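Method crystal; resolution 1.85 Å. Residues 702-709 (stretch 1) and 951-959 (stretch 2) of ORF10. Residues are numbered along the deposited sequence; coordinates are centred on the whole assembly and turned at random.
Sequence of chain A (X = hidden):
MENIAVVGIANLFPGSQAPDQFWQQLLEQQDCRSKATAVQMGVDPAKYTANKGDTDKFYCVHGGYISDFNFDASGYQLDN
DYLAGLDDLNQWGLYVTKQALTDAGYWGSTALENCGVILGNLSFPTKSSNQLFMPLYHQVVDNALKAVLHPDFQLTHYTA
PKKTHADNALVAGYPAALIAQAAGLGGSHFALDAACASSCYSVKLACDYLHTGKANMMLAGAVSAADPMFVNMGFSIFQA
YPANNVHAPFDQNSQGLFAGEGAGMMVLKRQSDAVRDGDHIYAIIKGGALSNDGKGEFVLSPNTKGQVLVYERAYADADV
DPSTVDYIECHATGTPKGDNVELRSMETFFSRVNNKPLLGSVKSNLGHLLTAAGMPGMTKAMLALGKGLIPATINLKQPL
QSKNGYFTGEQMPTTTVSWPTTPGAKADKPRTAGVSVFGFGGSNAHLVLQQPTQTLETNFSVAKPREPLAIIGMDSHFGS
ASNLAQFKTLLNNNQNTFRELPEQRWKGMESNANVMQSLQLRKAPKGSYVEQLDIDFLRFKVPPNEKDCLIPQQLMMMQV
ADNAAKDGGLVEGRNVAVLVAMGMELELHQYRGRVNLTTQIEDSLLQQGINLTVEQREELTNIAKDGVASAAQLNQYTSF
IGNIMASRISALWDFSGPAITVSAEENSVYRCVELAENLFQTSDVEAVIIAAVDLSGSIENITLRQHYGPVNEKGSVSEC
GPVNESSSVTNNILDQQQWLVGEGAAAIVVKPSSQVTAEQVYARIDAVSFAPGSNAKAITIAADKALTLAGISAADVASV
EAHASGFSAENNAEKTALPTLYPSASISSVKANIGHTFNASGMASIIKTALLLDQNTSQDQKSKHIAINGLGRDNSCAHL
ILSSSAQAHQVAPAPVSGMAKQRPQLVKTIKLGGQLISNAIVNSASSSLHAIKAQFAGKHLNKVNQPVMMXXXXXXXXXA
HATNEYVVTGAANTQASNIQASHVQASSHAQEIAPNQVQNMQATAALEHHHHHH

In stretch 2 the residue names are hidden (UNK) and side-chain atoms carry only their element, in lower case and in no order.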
# COMPACT_ATOMS: atom_id res chain seq x y z
N ILE A 702 9.32 9.49 -13.69
CA ILE A 702 10.05 10.69 -14.10
C ILE A 702 9.07 11.87 -14.23
O ILE A 702 9.33 12.98 -13.74
CB ILE A 702 10.84 10.44 -15.40
CG1 ILE A 702 12.26 9.95 -15.12
CG2 ILE A 702 11.05 11.80 -16.13
CD1 ILE A 702 12.36 8.69 -14.30
N THR A 703 7.93 11.62 -14.86
CA THR A 703 6.85 12.61 -14.96
C THR A 703 6.43 13.14 -13.59
O THR A 703 6.33 14.35 -13.38
CB THR A 703 5.64 11.97 -15.65
OG1 THR A 703 6.00 11.57 -16.97
CG2 THR A 703 4.47 12.95 -15.73
N LEU A 704 6.17 12.23 -12.65
CA LEU A 704 5.74 12.63 -11.32
C LEU A 704 6.80 13.48 -10.61
O LEU A 704 6.49 14.54 -10.05
CB LEU A 704 5.41 11.38 -10.49
CG LEU A 704 5.12 11.64 -9.00
CD1 LEU A 704 3.94 12.63 -8.86
CD2 LEU A 704 4.84 10.34 -8.26
N ARG A 705 8.05 12.99 -10.56
CA ARG A 705 9.03 13.66 -9.72
C ARG A 705 9.48 14.98 -10.32
O ARG A 705 9.86 15.87 -9.56
CB ARG A 705 10.23 12.75 -9.47
CG ARG A 705 9.81 11.37 -8.88
CD ARG A 705 9.10 11.50 -7.53
NE ARG A 705 8.63 10.19 -7.06
CZ ARG A 705 8.09 9.97 -5.86
NH1 ARG A 705 7.95 10.96 -4.97
NH2 ARG A 705 7.69 8.73 -5.55
N GLN A 706 9.36 15.14 -11.64
CA GLN A 706 9.61 16.45 -12.23
C GLN A 706 8.71 17.54 -11.65
O GLN A 706 9.06 18.72 -11.70
CB GLN A 706 9.41 16.41 -13.75
CG GLN A 706 10.63 15.95 -14.52
CD GLN A 706 10.61 16.48 -15.93
OE1 GLN A 706 11.59 17.07 -16.38
NE2 GLN A 706 9.47 16.32 -16.64
N HIS A 707 7.52 17.17 -11.16
CA HIS A 707 6.64 18.15 -10.53
C HIS A 707 7.22 18.72 -9.24
O HIS A 707 6.78 19.80 -8.82
CB HIS A 707 5.25 17.56 -10.21
CG HIS A 707 4.50 17.10 -11.42
ND1 HIS A 707 4.31 17.90 -12.53
CD2 HIS A 707 3.90 15.91 -11.71
CE1 HIS A 707 3.62 17.23 -13.44
NE2 HIS A 707 3.37 16.02 -12.97
N TYR A 708 8.22 18.07 -8.64
CA TYR A 708 8.81 18.51 -7.38
C TYR A 708 10.17 19.16 -7.53
O TYR A 708 10.60 19.90 -6.63
CB TYR A 708 8.91 17.33 -6.40
CG TYR A 708 7.53 16.76 -6.14
CD1 TYR A 708 6.63 17.41 -5.31
CD2 TYR A 708 7.12 15.59 -6.77
CE1 TYR A 708 5.32 16.89 -5.09
CE2 TYR A 708 5.84 15.06 -6.56
CZ TYR A 708 4.95 15.71 -5.73
OH TYR A 708 3.70 15.15 -5.54
N GLY A 709 10.85 18.93 -8.64
CA GLY A 709 12.11 19.57 -8.92
C GLY A 709 12.75 19.01 -10.17
O GLY A 709 12.39 17.92 -10.63
N UNK A 951 -1.97 18.97 -20.42
CA UNK A 951 -1.67 20.00 -19.41
C UNK A 951 -1.12 19.41 -18.12
O UNK A 951 -0.26 20.02 -17.48
o UNK A 951 -3.61 22.52 -20.58
o UNK A 951 -4.34 20.46 -20.95
c UNK A 951 -3.68 21.30 -20.29
c UNK A 951 -2.93 20.82 -19.07
N UNK A 952 -1.65 18.26 -17.68
CA UNK A 952 -1.23 17.72 -16.39
C UNK A 952 0.20 17.19 -16.40
O UNK A 952 0.76 16.95 -15.32
n UNK A 952 -4.55 16.40 -15.52
c UNK A 952 -2.18 16.59 -15.98
o UNK A 952 -3.43 18.14 -14.67
c UNK A 952 -3.45 17.11 -15.33
N UNK A 953 0.80 16.99 -17.57
CA UNK A 953 2.17 16.51 -17.66
C UNK A 953 3.20 17.62 -17.46
O UNK A 953 4.35 17.32 -17.09
c UNK A 953 1.54 14.68 -19.42
c UNK A 953 1.95 14.14 -20.82
c UNK A 953 1.61 13.59 -18.37
c UNK A 953 2.41 15.86 -19.03
N UNK A 954 2.85 18.87 -17.72
CA UNK A 954 3.80 19.95 -17.56
C UNK A 954 4.28 20.00 -16.11
O UNK A 954 3.45 19.99 -15.19
c UNK A 954 4.00 22.49 -17.68
c UNK A 954 4.17 24.96 -18.24
c UNK A 954 3.24 23.77 -18.05
c UNK A 954 3.14 21.27 -17.95
n UNK A 954 4.36 25.70 -16.97
N UNK A 955 5.60 20.04 -15.86
CA UNK A 955 6.10 20.14 -14.48
C UNK A 955 5.41 21.23 -13.67
O UNK A 955 5.41 22.42 -14.05
c UNK A 955 7.60 20.43 -14.67
c UNK A 955 6.69 19.94 -16.86
c UNK A 955 7.94 19.77 -16.01
N UNK A 956 4.78 20.83 -12.56
CA UNK A 956 3.85 21.71 -11.85
C UNK A 956 4.52 22.70 -10.90
O UNK A 956 3.84 23.62 -10.43
n UNK A 956 0.19 18.40 -12.02
c UNK A 956 0.85 19.28 -11.28
o UNK A 956 0.64 19.42 -10.08
c UNK A 956 1.86 20.16 -12.00
c UNK A 956 2.83 20.86 -11.07
N UNK A 957 5.80 22.55 -10.61
CA UNK A 957 6.47 23.45 -9.68
C UNK A 957 5.97 23.37 -8.26
O UNK A 957 5.80 24.42 -7.61
N UNK A 958 5.71 22.16 -7.75
CA UNK A 958 5.15 22.01 -6.41
C UNK A 958 6.21 22.37 -5.39
O UNK A 958 7.34 21.89 -5.46
c UNK A 958 3.60 20.18 -7.23
c UNK A 958 4.64 20.58 -6.18
c UNK A 958 2.36 21.07 -7.27
c UNK A 958 4.06 20.45 -4.77
N UNK A 959 5.85 23.21 -4.42
CA UNK A 959 6.81 23.61 -3.41
C UNK A 959 7.04 22.49 -2.40
O UNK A 959 6.17 21.66 -2.13
c UNK A 959 6.31 24.85 -2.68
o UNK A 959 5.08 24.52 -2.05
O HOH W 1 6.51 16.31 -15.45
O HOH W 2 8.33 21.36 -11.17
O HOH W 3 1.63 14.45 -14.58
O HOH W 4 9.32 20.35 -4.17

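Position 951 carries two side-chain carbons, the second bearing two oxygens, and it stays out of reach of stretch 1. A short carboxylate is aspartate, D951.

Position 952 also has two side-chain carbons, but the second holds one oxygen and one nitrogen, and the side chain makes no close contact with stretch 1. These atoms are the mark of a short amide: asparagine, N952. Both polar atoms of its amide are bonded elsewhere in the structure; the nearest atom to stretch 1 is its carbonyl oxygen. N952 O lies 3.4 Å from H707 CE1 and accepts from water 3, whose oxygen also sits 2.8 Å from H707 NE2.

At 953 four carbons fork at the second, with no heteroatom. The CA-to-CB bond points away from stretch 1, yet one tip carbon of 953 comes 3.9 Å from T703 CG2. This is leucine, L953, and the tip is CD2. Its carbonyl takes a hydrogen bond from water 1, which also donates to T703 O and accepts from Q706 NE2; one solvent molecule thus ties the backbones together.

Position 954 is a row of four carbons ending in nitrogen, exposed; its CA-to-CB bond points away, and no side-chain atom comes within 6.0 Å of any atom of stretch 1. That is lysine, K954. What touches stretch 1 is its carbonyl: K954 O lies 3.3 Å from H707 CE1, at the edge of the imidazole and near its plane.

At 955 three carbons close a ring onto the backbone nitrogen, and the ring packs against Q706, with CB of 955 3.7 Å from Q706 O. Such a ring defines proline, P955, whose CG is 3.8 Å from Q706 NE2. With no N-H, this position can donate no backbone hydrogen bond.

Position 956 shows three carbons, the third carrying one oxygen and one nitrogen. The chain runs alongside the imidazole of H707, its second carbon 3.4 Å from H707 ND1 and its nitrogen over one ring face. This is the longer amide, glutamine, Q956. Its backbone Q956 N donates to H707 ND1 at 3.0 Å, which requires that nitrogen to offer a lone pair.

Position 957 has no side-chain atoms, so it is glycine, G957. Its phi of 65° is a value that favours glycine by itself. Water 2 accepts from G957 N at 2.9 Å and donates to Q706 O.

At 958 four carbons fork at the first, one arm two carbons long. The CA-to-CB bond points toward stretch 1, and the one-carbon arm of 958 reaches Y708 CE1 at 3.8 Å: isoleucine, I958. The backbone bond is short and well aligned, I958 N to H707 O at 2.8 Å and 158°.

Position 959 ends the stretch with one carbon and then one oxygen: serine, S959. Its CA-to-CB bond points away, and its hydroxyl is bonded elsewhere in the structure.

The contact is organised around H707. Its ring accepts from Q956 N and its carbonyl from I958 N, so one residue holds the loop at two points, two residues apart in the loop. The apolar pair Y708 with I958 and the methyl contact of T703 with L953 pack at separate points, while waters bridge backbone groups and also reach the side chains of H707 and Q706. The rule for a designer is that the loop offers backbone N-H groups, and one residue of stretch 1 receives them with both its ring and its carbonyl; other side chains pack around this.

Stretch 2 (951-959) DNLKPQGIS
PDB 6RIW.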